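Local coordinates for probable glutamine-binding lipoprotein GlnH (GLNBP) (Mycobacterium tuberculosis, PDB 6H20) that binds asparagine and glutamate as a solute-binding lipoprotein and probably senses aspartate to regulate protein kinase G signalling, at residues C25-P33 against A279-D287; T75-E84 against T262-L271. All coordinates share one frame; numbering follows the deposited sequence.

Contact 1: C25-P33 against A279-D287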
loop_
_atom_site.group_PDB
_atom_site.type_symbol
_atom_site.label_atom_id
_atom_site.label_comp_id
_atom_site.label_asym_id
_atom_site.label_seq_id
_atom_site.Cartn_x
_atom_site.Cartn_y
_atom_site.Cartn_z
ATOM N N CYS A 25 -5.264 -8.854 17.603
ATOM C CA CYS A 25 -6.530 -8.926 16.890
ATOM C C CYS A 25 -6.512 -9.874 15.697
ATOM O O CYS A 25 -7.566 -10.077 15.086
ATOM C CB CYS A 25 -6.975 -7.524 16.453
ATOM S SG CYS A 25 -6.260 -6.940 14.895
ATOM N N ASP A 26 -5.357 -10.473 15.364
ATOM C CA ASP A 26 -5.210 -11.303 14.168
ATOM C C ASP A 26 -5.693 -10.513 12.957
ATOM O O ASP A 26 -6.727 -10.844 12.360
ATOM C CB ASP A 26 -5.995 -12.610 14.309
ATOM C CG ASP A 26 -5.715 -13.587 13.183
ATOM O OD1 ASP A 26 -4.764 -13.363 12.407
ATOM O OD2 ASP A 26 -6.461 -14.582 13.071
ATOM N N PRO A 27 -4.958 -9.474 12.554
ATOM C CA PRO A 27 -5.555 -8.468 11.669
ATOM C C PRO A 27 -5.902 -8.975 10.285
ATOM O O PRO A 27 -6.852 -8.456 9.683
ATOM C CB PRO A 27 -4.489 -7.360 11.627
ATOM C CG PRO A 27 -3.208 -8.090 11.882
ATOM C CD PRO A 27 -3.545 -9.182 12.856
ATOM N N THR A 28 -5.184 -9.972 9.753
ATOM C CA THR A 28 -5.370 -10.316 8.346
ATOM C C THR A 28 -6.572 -11.214 8.077
ATOM O O THR A 28 -6.882 -11.447 6.905
ATOM C CB THR A 28 -4.117 -10.965 7.760
ATOM O OG1 THR A 28 -3.851 -12.194 8.440
ATOM C CG2 THR A 28 -2.908 -10.028 7.885
ATOM N N ALA A 29 -7.251 -11.722 9.104
ATOM C CA ALA A 29 -8.442 -12.530 8.880
ATOM C C ALA A 29 -9.620 -11.635 8.513
ATOM O O ALA A 29 -9.865 -10.610 9.161
ATOM C CB ALA A 29 -8.778 -13.321 10.141
ATOM N N SER A 30 -10.358 -12.030 7.472
ATOM C CA SER A 30 -11.435 -11.198 6.940
ATOM C C SER A 30 -12.707 -12.030 6.764
ATOM O O SER A 30 -12.782 -13.150 7.272
ATOM C CB SER A 30 -10.975 -10.541 5.629
ATOM O OG SER A 30 -11.918 -9.616 5.108
ATOM N N LEU A 31 -13.700 -11.510 6.041
ATOM C CA LEU A 31 -15.017 -12.145 5.983
ATOM C C LEU A 31 -15.159 -13.047 4.763
ATOM O O LEU A 31 -14.789 -12.675 3.646
ATOM C CB LEU A 31 -16.102 -11.070 5.940
ATOM C CG LEU A 31 -16.214 -10.220 7.202
ATOM C CD1 LEU A 31 -17.264 -9.142 7.010
ATOM C CD2 LEU A 31 -16.543 -11.098 8.403
ATOM N N ARG A 32 -15.755 -14.211 4.971
ATOM C CA ARG A 32 -15.906 -15.174 3.896
ATOM C C ARG A 32 -16.761 -14.583 2.774
ATOM O O ARG A 32 -17.727 -13.862 3.039
ATOM C CB ARG A 32 -16.587 -16.415 4.476
ATOM C CG ARG A 32 -16.651 -17.594 3.563
ATOM C CD ARG A 32 -17.138 -18.814 4.359
ATOM N NE ARG A 32 -16.163 -19.211 5.371
ATOM C CZ ARG A 32 -15.103 -19.976 5.121
ATOM N NH1 ARG A 32 -14.888 -20.432 3.894
ATOM N NH2 ARG A 32 -14.261 -20.288 6.095
ATOM N N PRO A 33 -16.432 -14.851 1.514
ATOM C CA PRO A 33 -17.262 -14.359 0.409
ATOM C C PRO A 33 -18.663 -14.958 0.441
ATOM O O PRO A 33 -18.923 -15.970 1.091
ATOM C CB PRO A 33 -16.508 -14.833 -0.835
ATOM C CG PRO A 33 -15.101 -15.091 -0.343
ATOM C CD PRO A 33 -15.234 -15.575 1.045
ATOM N N ALA A 279 3.552 -17.785 -4.800
ATOM C CA ALA A 279 2.133 -18.075 -4.756
ATOM C C ALA A 279 1.412 -16.840 -4.222
ATOM O O ALA A 279 1.988 -16.072 -3.446
ATOM C CB ALA A 279 1.864 -19.245 -3.817
ATOM N N PRO A 280 0.165 -16.610 -4.628
ATOM C CA PRO A 280 -0.587 -15.505 -4.037
ATOM C C PRO A 280 -0.715 -15.712 -2.547
ATOM O O PRO A 280 -0.709 -16.859 -2.054
ATOM C CB PRO A 280 -1.956 -15.597 -4.732
ATOM C CG PRO A 280 -1.772 -16.468 -5.907
ATOM C CD PRO A 280 -0.616 -17.371 -5.614
ATOM N N PRO A 281 -0.838 -14.635 -1.776
ATOM C CA PRO A 281 -1.034 -14.784 -0.330
ATOM C C PRO A 281 -2.273 -15.620 -0.053
ATOM O O PRO A 281 -3.295 -15.481 -0.725
ATOM C CB PRO A 281 -1.213 -13.343 0.166
ATOM C CG PRO A 281 -0.775 -12.475 -0.938
ATOM C CD PRO A 281 -0.898 -13.229 -2.215
ATOM N N THR A 282 -2.165 -16.511 0.923
ATOM C CA THR A 282 -3.298 -17.367 1.260
ATOM C C THR A 282 -4.306 -16.576 2.089
ATOM O O THR A 282 -3.926 -15.963 3.092
ATOM C CB THR A 282 -2.812 -18.582 2.049
ATOM O OG1 THR A 282 -1.946 -19.370 1.218
ATOM C CG2 THR A 282 -3.984 -19.437 2.496
ATOM N N PRO A 283 -5.579 -16.542 1.695
ATOM C CA PRO A 283 -6.566 -15.780 2.467
ATOM C C PRO A 283 -6.871 -16.458 3.790
ATOM O O PRO A 283 -6.841 -17.687 3.913
ATOM C CB PRO A 283 -7.801 -15.785 1.560
ATOM C CG PRO A 283 -7.664 -17.064 0.767
ATOM C CD PRO A 283 -6.175 -17.182 0.509
ATOM N N ARG A 284 -7.160 -15.634 4.790
ATOM C CA ARG A 284 -7.572 -16.096 6.106
ATOM C C ARG A 284 -8.943 -15.505 6.413
ATOM O O ARG A 284 -9.171 -14.312 6.183
ATOM C CB ARG A 284 -6.551 -15.661 7.159
ATOM C CG ARG A 284 -6.942 -15.993 8.581
ATOM C CD ARG A 284 -6.019 -15.319 9.586
ATOM N NE ARG A 284 -5.198 -16.276 10.319
ATOM C CZ ARG A 284 -5.582 -16.883 11.438
ATOM N NH1 ARG A 284 -6.780 -16.638 11.954
ATOM N NH2 ARG A 284 -4.770 -17.739 12.042
ATOM N N TYR A 285 -9.850 -16.335 6.931
ATOM C CA TYR A 285 -11.223 -15.926 7.203
ATOM C C TYR A 285 -11.558 -16.093 8.680
ATOM O O TYR A 285 -11.193 -17.098 9.295
ATOM C CB TYR A 285 -12.204 -16.752 6.354
ATOM C CG TYR A 285 -12.028 -16.511 4.872
ATOM C CD1 TYR A 285 -12.299 -15.262 4.324
ATOM C CD2 TYR A 285 -11.572 -17.520 4.026
ATOM C CE1 TYR A 285 -12.123 -15.024 2.967
ATOM C CE2 TYR A 285 -11.398 -17.296 2.662
ATOM C CZ TYR A 285 -11.677 -16.040 2.143
ATOM O OH TYR A 285 -11.512 -15.800 0.798
ATOM N N VAL A 286 -12.276 -15.109 9.235
ATOM C CA VAL A 286 -12.744 -15.194 10.620
ATOM C C VAL A 286 -13.908 -16.157 10.740
ATOM O O VAL A 286 -14.144 -16.726 11.814
ATOM C CB VAL A 286 -13.158 -13.809 11.148
ATOM C CG1 VAL A 286 -12.036 -12.830 11.016
ATOM C CG2 VAL A 286 -14.376 -13.293 10.404
ATOM N N ASP A 287 -14.672 -16.325 9.668
ATOM C CA ASP A 287 -15.913 -17.074 9.702
ATOM C C ASP A 287 -15.914 -18.139 8.622
ATOM O O ASP A 287 -14.856 -18.657 8.258
ATOM C CB ASP A 287 -17.110 -16.136 9.527
ATOM C CG ASP A 287 -17.091 -15.387 8.206
ATOM O OD1 ASP A 287 -16.011 -15.263 7.591
ATOM O OD2 ASP A 287 -18.172 -14.910 7.798
ATOM O OXT ASP A 287 -16.973 -18.507 8.112
HETATM O O HOH W 1 -6.165 -12.693 4.575
#

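Contact 2: T75-E84 against T262-L271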
loop_
_atom_site.group_PDB
_atom_site.type_symbol
_atom_site.label_atom_id
_atom_site.label_comp_id
_atom_site.label_asym_id
_atom_site.label_seq_id
_atom_site.Cartn_x
_atom_site.Cartn_y
_atom_site.Cartn_z
ATOM N N THR A 75 -2.166 3.912 -13.728
ATOM C CA THR A 75 -1.917 2.495 -13.913
ATOM C C THR A 75 -1.066 1.990 -12.759
ATOM O O THR A 75 -0.629 2.757 -11.894
ATOM C CB THR A 75 -1.293 2.230 -15.289
ATOM O OG1 THR A 75 -1.324 0.825 -15.577
ATOM C CG2 THR A 75 0.139 2.749 -15.353
ATOM N N GLY A 76 -0.830 0.685 -12.753
ATOM C CA GLY A 76 -0.074 0.040 -11.699
ATOM C C GLY A 76 -0.799 -1.177 -11.154
ATOM O O GLY A 76 -1.953 -1.453 -11.478
ATOM N N PHE A 77 -0.082 -1.896 -10.280
ATOM C CA PHE A 77 -0.628 -3.115 -9.665
ATOM C C PHE A 77 -1.914 -2.832 -8.894
ATOM O O PHE A 77 -2.892 -3.583 -9.008
ATOM C CB PHE A 77 0.430 -3.730 -8.744
ATOM C CG PHE A 77 0.062 -5.077 -8.175
ATOM C CD1 PHE A 77 -0.565 -5.166 -6.949
ATOM C CD2 PHE A 77 0.383 -6.243 -8.855
ATOM C CE1 PHE A 77 -0.890 -6.400 -6.408
ATOM C CE2 PHE A 77 0.052 -7.489 -8.319
ATOM C CZ PHE A 77 -0.586 -7.547 -7.085
ATOM N N ASP A 78 -1.929 -1.763 -8.084
ATOM C CA ASP A 78 -3.121 -1.442 -7.299
ATOM C C ASP A 78 -4.282 -1.015 -8.195
ATOM O O ASP A 78 -5.439 -1.378 -7.934
ATOM C CB ASP A 78 -2.815 -0.345 -6.278
ATOM C CG ASP A 78 -2.181 -0.873 -5.000
ATOM O OD1 ASP A 78 -2.297 -2.083 -4.702
ATOM O OD2 ASP A 78 -1.615 -0.037 -4.266
ATOM N N VAL A 79 -3.998 -0.239 -9.245
ATOM C CA VAL A 79 -5.032 0.118 -10.215
ATOM C C VAL A 79 -5.654 -1.138 -10.813
ATOM O O VAL A 79 -6.884 -1.242 -10.956
ATOM C CB VAL A 79 -4.419 1.018 -11.304
ATOM C CG1 VAL A 79 -5.446 1.306 -12.381
ATOM C CG2 VAL A 79 -3.903 2.297 -10.676
ATOM N N ASP A 80 -4.814 -2.114 -11.157
ATOM C CA ASP A 80 -5.305 -3.335 -11.787
ATOM C C ASP A 80 -6.102 -4.186 -10.809
ATOM O O ASP A 80 -7.117 -4.775 -11.198
ATOM C CB ASP A 80 -4.140 -4.104 -12.415
ATOM C CG ASP A 80 -3.638 -3.453 -13.695
ATOM O OD1 ASP A 80 -4.334 -2.575 -14.256
ATOM O OD2 ASP A 80 -2.530 -3.823 -14.138
ATOM N N ILE A 81 -5.669 -4.251 -9.541
ATOM C CA ILE A 81 -6.454 -4.946 -8.514
ATOM C C ILE A 81 -7.842 -4.326 -8.410
ATOM O O ILE A 81 -8.865 -5.028 -8.427
ATOM C CB ILE A 81 -5.722 -4.927 -7.156
ATOM C CG1 ILE A 81 -4.466 -5.801 -7.194
ATOM C CG2 ILE A 81 -6.680 -5.376 -6.051
ATOM C CD1 ILE A 81 -4.738 -7.310 -7.285
ATOM N N ALA A 82 -7.897 -2.990 -8.340
ATOM C CA ALA A 82 -9.185 -2.300 -8.269
ATOM C C ALA A 82 -10.025 -2.590 -9.499
ATOM O O ALA A 82 -11.245 -2.766 -9.399
ATOM C CB ALA A 82 -8.980 -0.785 -8.107
ATOM N N GLY A 83 -9.386 -2.668 -10.669
ATOM C CA GLY A 83 -10.123 -2.951 -11.885
ATOM C C GLY A 83 -10.753 -4.329 -11.893
ATOM O O GLY A 83 -11.781 -4.533 -12.539
ATOM N N GLU A 84 -10.140 -5.292 -11.194
ATOM C CA GLU A 84 -10.743 -6.620 -11.107
ATOM C C GLU A 84 -12.006 -6.609 -10.250
ATOM O O GLU A 84 -12.971 -7.326 -10.553
ATOM C CB GLU A 84 -9.725 -7.635 -10.593
ATOM C CG GLU A 84 -8.569 -7.883 -11.555
ATOM C CD GLU A 84 -9.021 -8.333 -12.925
ATOM O OE1 GLU A 84 -9.982 -9.139 -12.999
ATOM O OE2 GLU A 84 -8.430 -7.879 -13.932
ATOM N N THR A 262 -5.148 -14.529 -12.815
ATOM C CA THR A 262 -5.049 -13.076 -12.954
ATOM C C THR A 262 -4.014 -12.490 -12.003
ATOM O O THR A 262 -3.234 -11.614 -12.394
ATOM C CB THR A 262 -6.412 -12.424 -12.707
ATOM O OG1 THR A 262 -7.352 -12.893 -13.678
ATOM C CG2 THR A 262 -6.304 -10.911 -12.829
ATOM N N TRP A 263 -3.984 -12.961 -10.757
ATOM C CA TRP A 263 -2.997 -12.450 -9.810
ATOM C C TRP A 263 -1.584 -12.691 -10.325
ATOM O O TRP A 263 -0.740 -11.786 -10.309
ATOM C CB TRP A 263 -3.205 -13.097 -8.440
ATOM C CG TRP A 263 -2.443 -12.438 -7.344
ATOM C CD1 TRP A 263 -2.909 -11.483 -6.495
ATOM C CD2 TRP A 263 -1.075 -12.675 -6.975
ATOM N NE1 TRP A 263 -1.927 -11.107 -5.614
ATOM C CE2 TRP A 263 -0.790 -11.823 -5.881
ATOM C CE3 TRP A 263 -0.071 -13.530 -7.447
ATOM C CZ2 TRP A 263 0.456 -11.793 -5.261
ATOM C CZ3 TRP A 263 1.174 -13.495 -6.824
ATOM C CH2 TRP A 263 1.418 -12.632 -5.741
ATOM N N ASN A 264 -1.316 -13.905 -10.810
ATOM C CA ASN A 264 0.006 -14.202 -11.358
ATOM C C ASN A 264 0.346 -13.269 -12.517
ATOM O O ASN A 264 1.479 -12.773 -12.627
ATOM C CB ASN A 264 0.040 -15.657 -11.822
ATOM C CG ASN A 264 1.384 -16.055 -12.377
ATOM O OD1 ASN A 264 2.328 -16.313 -11.626
ATOM N ND2 ASN A 264 1.487 -16.092 -13.700
ATOM N N THR A 265 -0.627 -13.020 -13.392
ATOM C CA THR A 265 -0.410 -12.136 -14.531
ATOM C C THR A 265 -0.076 -10.723 -14.069
ATOM O O THR A 265 0.835 -10.078 -14.610
ATOM C CB THR A 265 -1.656 -12.154 -15.418
ATOM O OG1 THR A 265 -1.793 -13.454 -16.017
ATOM C CG2 THR A 265 -1.582 -11.095 -16.506
ATOM N N LEU A 266 -0.781 -10.237 -13.043
ATOM C CA LEU A 266 -0.528 -8.892 -12.542
ATOM C C LEU A 266 0.829 -8.787 -11.863
ATOM O O LEU A 266 1.514 -7.766 -12.008
ATOM C CB LEU A 266 -1.646 -8.464 -11.590
ATOM C CG LEU A 266 -3.017 -8.303 -12.245
ATOM C CD1 LEU A 266 -4.033 -7.858 -11.197
ATOM C CD2 LEU A 266 -2.959 -7.310 -13.400
ATOM N N TYR A 267 1.230 -9.810 -11.102
ATOM C CA TYR A 267 2.567 -9.804 -10.514
ATOM C C TYR A 267 3.630 -9.756 -11.600
ATOM O O TYR A 267 4.585 -8.976 -11.515
ATOM C CB TYR A 267 2.780 -11.043 -9.634
ATOM C CG TYR A 267 3.974 -10.915 -8.696
ATOM C CD1 TYR A 267 5.276 -11.165 -9.133
ATOM C CD2 TYR A 267 3.793 -10.526 -7.380
ATOM C CE1 TYR A 267 6.364 -11.033 -8.266
ATOM C CE2 TYR A 267 4.861 -10.393 -6.516
ATOM C CZ TYR A 267 6.137 -10.644 -6.957
ATOM O OH TYR A 267 7.180 -10.501 -6.065
ATOM N N ARG A 268 3.485 -10.592 -12.626
ATOM C CA ARG A 268 4.469 -10.595 -13.702
ATOM C C ARG A 268 4.458 -9.277 -14.468
ATOM O O ARG A 268 5.498 -8.836 -14.964
ATOM C CB ARG A 268 4.234 -11.794 -14.621
ATOM C CG ARG A 268 4.493 -13.136 -13.938
ATOM C CD ARG A 268 4.451 -14.324 -14.909
ATOM N NE ARG A 268 3.332 -14.247 -15.843
ATOM C CZ ARG A 268 3.428 -13.797 -17.090
ATOM N NH1 ARG A 268 4.602 -13.386 -17.555
ATOM N NH2 ARG A 268 2.354 -13.753 -17.868
ATOM N N LYS A 269 3.301 -8.619 -14.550
ATOM C CA LYS A 269 3.215 -7.354 -15.271
ATOM C C LYS A 269 3.967 -6.246 -14.544
ATOM O O LYS A 269 4.620 -5.410 -15.182
ATOM C CB LYS A 269 1.740 -6.986 -15.444
ATOM C CG LYS A 269 1.444 -5.672 -16.146
ATOM C CD LYS A 269 -0.065 -5.544 -16.343
ATOM C CE LYS A 269 -0.476 -4.192 -16.902
ATOM N NZ LYS A 269 -1.965 -4.053 -16.820
ATOM N N TRP A 270 3.933 -6.247 -13.211
ATOM C CA TRP A 270 4.369 -5.100 -12.425
ATOM C C TRP A 270 5.583 -5.340 -11.538
ATOM O O TRP A 270 6.329 -4.390 -11.286
ATOM C CB TRP A 270 3.209 -4.594 -11.542
ATOM C CG TRP A 270 2.108 -3.987 -12.359
ATOM C CD1 TRP A 270 0.829 -4.469 -12.522
ATOM C CD2 TRP A 270 2.199 -2.815 -13.169
ATOM N NE1 TRP A 270 0.120 -3.648 -13.367
ATOM C CE2 TRP A 270 0.937 -2.623 -13.775
ATOM C CE3 TRP A 270 3.222 -1.887 -13.424
ATOM C CZ2 TRP A 270 0.677 -1.558 -14.633
ATOM C CZ3 TRP A 270 2.961 -0.832 -14.279
ATOM C CH2 TRP A 270 1.694 -0.669 -14.866
ATOM N N LEU A 271 5.797 -6.555 -11.037
ATOM C CA LEU A 271 6.642 -6.749 -9.864
ATOM C C LEU A 271 7.809 -7.704 -10.082
ATOM O O LEU A 271 8.438 -8.120 -9.101
ATOM C CB LEU A 271 5.794 -7.230 -8.678
ATOM C CG LEU A 271 4.660 -6.280 -8.276
ATOM C CD1 LEU A 271 3.924 -6.806 -7.038
ATOM C CD2 LEU A 271 5.162 -4.862 -8.047
HETATM O O HOH W 2 -9.332 -11.204 -14.748
#

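Contact 1: C25-P33 against A279-D287
Ser30 and Tyr285 form a parallel beta bridge between the two-residue strands 29-30 and 284-285 at the surface of the family 3 solute-binding fold, with Ser30 N bonded to Arg284 O at 2.9 Å and Val286 N to Ser30 O at 2.8 Å. Beyond this bridge, toward the C terminus, the chain end is clamped by charge. Arg32 grips the terminal carboxylate of Asp287 side-on, NE giving a salt bridge to OXT at 2.9 Å and NH2 a hydrogen bond to O at 2.8 Å, both oxygens lying close to the guanidinium plane. A bend at chi3 (-66°) folds the arginine back to that carboxylate, while Arg32 N meets the syn lone pair of Asp287 OD1. The second oxygen of the Asp287 side chain, OD2, forms a salt bridge with Arg248 of helix 244-259, so both acid groups of the last residue are held. Tyr285 lays its ring beside the Arg32 backbone and Pro33, and its hydroxyl bonds Glu255 of the same helix. Val286 divides its methyls, CG1 against Ala29 CB and CG2 3.7 Å from Leu31 CD2. One water links the two backbones, donating a hydrogen bond to Thr28 O at 2.7 Å and accepting one from Arg284 N at 3.1 Å.

Contact 2: T75-E84 against T262-L271
The Phe77 side chain fits as a knob among Trp263, Leu266, Tyr267 and Trp270 of helix 262-270, in a nearly antiparallel helix pair of the family 3 solute-binding fold, with segment axes 10.3 Å apart at 159°. This is the tight part. With CG anti to the backbone N (chi1 -173°), the Phe77 ring reaches across to the other helix and turns an edge to the face of Trp263 in an offset edge-to-face pair, planes at 87°. Leu271 CD1 sits over one face of the same ring, 4.2 Å from its centroid, and Leu266 CB touches Phe77 CE2 at 3.8 Å. Leu139 of strand 139-148 adjoins this cluster, packing on Phe77, Trp263 and Leu271. At the start of helix 77-90, the Trp270 indole lies flat against the backbone of the N-cap Gly76, whose CA makes a CH-pi contact 3.5 Å from the centroid of the six-membered ring.

The more open side is polar. Asp80 OD2 takes two donors from opposite faces of its carboxylate: Trp270 NE1 at 2.8 Å, in a nearly straight bond, and Lys269 NZ at 2.8 Å, in a salt bridge. The lysine, extended beyond CG and exposed, runs to the acid from the outside, and the neighbouring positive charge would be expected to stabilise the carboxylate. Toward the far end of the pair the helices meet more loosely. There the carboxylate carbon CD of Glu84, whose oxygens form salt bridges with Arg256 and Arg87, rests against Thr262 CG2, while Thr262 OG1 bonds Asp260. One water spans the two side chains, donating to Glu84 OE1 and to Thr262 OG1, each at 2.8 Å.

From the N terminus, the chain first lays down 25-33, tied by the Cys25–Cys126 disulfide to helix 126-129, and then enters helix 77-90. It returns through helix 244-259 to helix 262-270, where contact 2 closes a loop of 177 residues. The tail continues through a proline-rich run to 284-287, and contact 1 closes the wider loop around it, so contact 2 lies nested within the loop that contact 1 closes. Their centres lie 20 Å apart, yet the two touch where Pro280 and Pro281 of the tail pack on Trp263. Contact 2 joins two helices in the buried interior; contact 1 fastens the C-terminal tail to the 25-33 run at the surface, beside helix 244-259.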